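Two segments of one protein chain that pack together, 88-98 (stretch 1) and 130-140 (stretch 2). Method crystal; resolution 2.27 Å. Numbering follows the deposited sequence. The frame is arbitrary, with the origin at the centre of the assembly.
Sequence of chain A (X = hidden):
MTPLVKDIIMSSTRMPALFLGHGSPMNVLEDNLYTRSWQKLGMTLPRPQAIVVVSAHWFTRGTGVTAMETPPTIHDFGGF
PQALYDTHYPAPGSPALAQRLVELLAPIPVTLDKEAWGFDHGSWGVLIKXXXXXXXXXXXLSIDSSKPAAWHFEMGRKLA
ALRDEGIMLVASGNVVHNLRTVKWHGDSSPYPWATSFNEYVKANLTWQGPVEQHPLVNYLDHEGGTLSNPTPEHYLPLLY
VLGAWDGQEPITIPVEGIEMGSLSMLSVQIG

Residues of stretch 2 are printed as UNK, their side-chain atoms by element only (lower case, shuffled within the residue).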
# COMPACT_ATOMS: atom_id res chain seq x y z
N HIS A 88 -9.59 -2.61 3.76
CA HIS A 88 -10.52 -2.49 4.90
C HIS A 88 -10.72 -3.85 5.56
O HIS A 88 -11.22 -4.78 4.95
CB HIS A 88 -11.86 -1.86 4.46
CG HIS A 88 -12.84 -1.67 5.57
ND1 HIS A 88 -12.64 -0.76 6.60
CD2 HIS A 88 -14.05 -2.24 5.81
CE1 HIS A 88 -13.68 -0.80 7.42
NE2 HIS A 88 -14.55 -1.69 6.95
N TYR A 89 -10.25 -3.97 6.80
CA TYR A 89 -10.41 -5.18 7.56
C TYR A 89 -10.85 -4.81 8.98
O TYR A 89 -10.00 -4.57 9.86
CB TYR A 89 -9.12 -6.02 7.58
CG TYR A 89 -9.35 -7.43 8.10
CD1 TYR A 89 -9.99 -8.39 7.32
CD2 TYR A 89 -8.92 -7.79 9.40
CE1 TYR A 89 -10.21 -9.69 7.81
CE2 TYR A 89 -9.14 -9.09 9.89
CZ TYR A 89 -9.79 -10.03 9.09
OH TYR A 89 -9.99 -11.33 9.57
N PRO A 90 -12.20 -4.78 9.21
CA PRO A 90 -12.80 -4.22 10.43
C PRO A 90 -12.89 -5.24 11.57
O PRO A 90 -13.97 -5.48 12.11
CB PRO A 90 -14.19 -3.80 9.97
CG PRO A 90 -14.53 -4.78 8.84
CD PRO A 90 -13.22 -5.33 8.29
N ALA A 91 -11.75 -5.83 11.92
CA ALA A 91 -11.68 -6.76 13.01
C ALA A 91 -11.83 -5.96 14.30
O ALA A 91 -11.34 -4.82 14.38
CB ALA A 91 -10.35 -7.51 12.99
N PRO A 92 -12.49 -6.56 15.32
CA PRO A 92 -12.58 -5.87 16.59
C PRO A 92 -11.24 -5.93 17.31
O PRO A 92 -10.54 -6.94 17.22
CB PRO A 92 -13.61 -6.69 17.37
CG PRO A 92 -13.50 -8.08 16.80
CD PRO A 92 -13.18 -7.87 15.34
N GLY A 93 -10.89 -4.86 18.01
CA GLY A 93 -9.68 -4.81 18.77
C GLY A 93 -9.82 -5.54 20.09
O GLY A 93 -10.93 -5.88 20.52
N SER A 94 -8.69 -5.77 20.73
CA SER A 94 -8.64 -6.36 22.04
C SER A 94 -7.72 -5.51 22.91
O SER A 94 -6.50 -5.75 22.95
CB SER A 94 -8.12 -7.78 21.96
OG SER A 94 -8.02 -8.35 23.24
N PRO A 95 -8.29 -4.52 23.61
CA PRO A 95 -7.46 -3.71 24.53
C PRO A 95 -6.78 -4.54 25.62
O PRO A 95 -5.64 -4.21 26.00
CB PRO A 95 -8.45 -2.68 25.11
CG PRO A 95 -9.59 -2.62 24.05
CD PRO A 95 -9.70 -4.06 23.57
N ALA A 96 -7.44 -5.63 26.06
CA ALA A 96 -6.88 -6.58 27.05
C ALA A 96 -5.59 -7.25 26.55
O ALA A 96 -4.56 -7.28 27.26
CB ALA A 96 -7.90 -7.65 27.45
N LEU A 97 -5.64 -7.78 25.34
CA LEU A 97 -4.43 -8.34 24.72
C LEU A 97 -3.34 -7.28 24.53
O LEU A 97 -2.17 -7.56 24.77
CB LEU A 97 -4.75 -9.04 23.39
CG LEU A 97 -3.56 -9.58 22.59
CD1 LEU A 97 -2.57 -10.43 23.41
CD2 LEU A 97 -4.08 -10.36 21.39
N ALA A 98 -3.72 -6.06 24.14
CA ALA A 98 -2.73 -4.96 23.99
C ALA A 98 -1.95 -4.65 25.25
O ALA A 98 -0.73 -4.46 25.20
CB ALA A 98 -3.35 -3.72 23.45
N UNK A 130 -8.37 -15.99 5.43
CA UNK A 130 -8.18 -16.84 6.58
C UNK A 130 -9.41 -16.80 7.48
O UNK A 130 -9.98 -17.85 7.81
se UNK A 130 -4.47 -17.02 8.71
c UNK A 130 -4.33 -18.39 10.05
c UNK A 130 -6.94 -16.42 7.34
c UNK A 130 -6.29 -17.48 8.13
N UNK A 131 -9.82 -15.59 7.84
CA UNK A 131 -10.95 -15.35 8.71
C UNK A 131 -11.83 -14.30 8.07
O UNK A 131 -11.85 -13.15 8.53
c UNK A 131 -9.64 -15.89 10.83
o UNK A 131 -7.44 -18.86 12.85
c UNK A 131 -10.22 -17.12 11.22
c UNK A 131 -8.15 -17.87 12.19
c UNK A 131 -7.55 -16.67 11.81
c UNK A 131 -10.47 -14.87 10.10
c UNK A 131 -8.31 -15.67 11.13
c UNK A 131 -9.48 -18.10 11.89
N UNK A 132 -12.56 -14.69 6.99
CA UNK A 132 -13.34 -13.78 6.16
C UNK A 132 -14.23 -12.83 6.93
O UNK A 132 -14.44 -11.71 6.47
c UNK A 132 -12.59 -16.07 6.46
c UNK A 132 -14.22 -14.71 5.32
c UNK A 132 -13.60 -16.02 5.36
N UNK A 133 -14.75 -13.26 8.07
CA UNK A 133 -15.80 -12.50 8.75
C UNK A 133 -15.28 -11.36 9.63
O UNK A 133 -16.06 -10.55 10.14
o UNK A 133 -17.53 -15.40 8.39
c UNK A 133 -17.72 -14.18 8.63
o UNK A 133 -18.67 -13.52 8.14
c UNK A 133 -16.73 -13.45 9.53
N UNK A 134 -13.95 -11.29 9.77
CA UNK A 134 -13.30 -10.28 10.60
C UNK A 134 -13.97 -10.24 11.99
O UNK A 134 -14.36 -9.17 12.48
c UNK A 134 -13.33 -8.91 9.91
N UNK A 135 -14.07 -11.42 12.61
CA UNK A 135 -14.75 -11.61 13.91
C UNK A 135 -13.83 -12.10 15.03
O UNK A 135 -14.31 -12.47 16.12
o UNK A 135 -14.43 -14.15 12.71
o UNK A 135 -16.37 -14.90 13.38
c UNK A 135 -15.54 -13.97 13.26
c UNK A 135 -15.95 -12.57 13.77
N UNK A 136 -12.53 -12.14 14.74
CA UNK A 136 -11.52 -12.50 15.74
C UNK A 136 -10.87 -11.22 16.29
O UNK A 136 -10.38 -10.40 15.52
c UNK A 136 -11.26 -14.69 14.53
c UNK A 136 -10.49 -13.51 15.17
c UNK A 136 -9.46 -13.90 16.23
c UNK A 136 -10.56 -15.98 14.47
N UNK A 137 -10.90 -11.04 17.63
CA UNK A 137 -10.31 -9.83 18.23
C UNK A 137 -8.82 -9.79 17.95
O UNK A 137 -8.19 -10.84 17.81
c UNK A 137 -11.77 -10.97 19.78
c UNK A 137 -10.59 -10.00 19.72
c UNK A 137 -11.48 -11.92 18.66
N UNK A 138 -8.26 -8.59 17.87
CA UNK A 138 -6.97 -8.42 17.25
C UNK A 138 -6.19 -7.22 17.77
O UNK A 138 -6.76 -6.21 18.13
c UNK A 138 -7.17 -8.31 15.74
se UNK A 138 -6.46 -8.64 12.99
c UNK A 138 -6.73 -10.55 12.82
c UNK A 138 -5.95 -8.55 14.90
N UNK A 139 -4.88 -7.40 17.79
CA UNK A 139 -3.87 -6.40 18.08
C UNK A 139 -2.82 -6.38 16.93
O UNK A 139 -2.42 -7.42 16.42
c UNK A 139 -4.21 -6.17 20.62
c UNK A 139 -1.91 -6.18 19.63
c UNK A 139 -3.27 -6.72 19.47
N UNK A 140 -2.40 -5.20 16.50
CA UNK A 140 -1.22 -5.06 15.61
C UNK A 140 0.07 -4.74 16.40
O UNK A 140 0.07 -3.90 17.29
o UNK A 140 -3.53 -2.04 13.78
c UNK A 140 -2.73 -4.26 13.72
c UNK A 140 -1.48 -4.00 14.56
n UNK A 140 -3.33 -3.01 11.77
c UNK A 140 -3.24 -3.02 13.09
O HOH W 1 -10.78 -11.16 12.52
O HOH W 2 -15.88 -7.15 11.86

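Position 130 has four side-chain atoms in an unbranched chain: two carbons, a selenium and a terminal carbon. It makes no contact with stretch 1. It is selenomethionine, Met130.

Position 131 has one carbon leading to a ring of six carbons that bears one oxygen. CA-to-CB points toward stretch 1, but the end of the side chain leads away. Its backbone O accepts a hydrogen bond from Tyr89 OH at 2.8 Å, near the plane of the Tyr89 ring. This is Tyr131.

Position 132 has three carbons closing a ring onto the backbone N. CA-to-CB points away from stretch 1. It is Pro132.

Position 133 has two carbons, the second carrying two oxygens. CA-to-CB also points away. The short acid fits: Asp133.

Position 134 has a single side-chain carbon, and CA-to-CB points toward stretch 1. Its CB lies over one face of the Tyr89 ring, 4.0 Å from the centroid, in a CH-pi contact. It is Ala134. Its N bonds back to Tyr131 O at 3.1 Å, closing a type I turn from Tyr131.

Position 135 again has two carbons, the second with two oxygens. CA-to-CB points away from stretch 1, and one carboxylate oxygen is bonded elsewhere in the structure. It is Asp135.

Position 136 has four carbons, forked at the first, with one arm two carbons long. CA-to-CB points away, but the backbone N bonds to water 1, which also donates to Tyr89 OH. It is Ile136.

Position 137 has three carbons closing a ring onto N. Its CA lies 3.1 Å from Pro92 O, a CA-H...O contact. It is Pro137.

Position 138 is another unbranched chain of two carbons, selenium and carbon. The selenium lies 4.1 Å from Ala91 CB and at the edge of the Tyr89 ring. It is selenomethionine, Met138.

Position 139 has one carbon carrying two carbons, and CA-to-CB points toward stretch 1. One of the two end carbons lies 3.3 Å from Ser94 O, 3.8 Å from Ala98 CB and 4.0 Å from Leu97 CG. It is Val139.

Position 140 has three carbons, the third carrying one oxygen and one nitrogen. It is out of reach of stretch 1. It is Gln140.

Tyr89 ties its hydroxyl to the turn and packs its ring against Ala134. Water 2 donates to Pro90 O and Ala134 O, joining the backbones nearby. Further along, a single bridge pairs Gly93 with Met138. Two weak hydrogen bonds flank Gly93: Met138 N to Pro92 O, 2.9 Å, and Ser94 N to Met138 O, 3.3 Å. Val139 then packs against the helix start capped by Ser94.

Stretch 2 130-140: MYPDADIPMVQ
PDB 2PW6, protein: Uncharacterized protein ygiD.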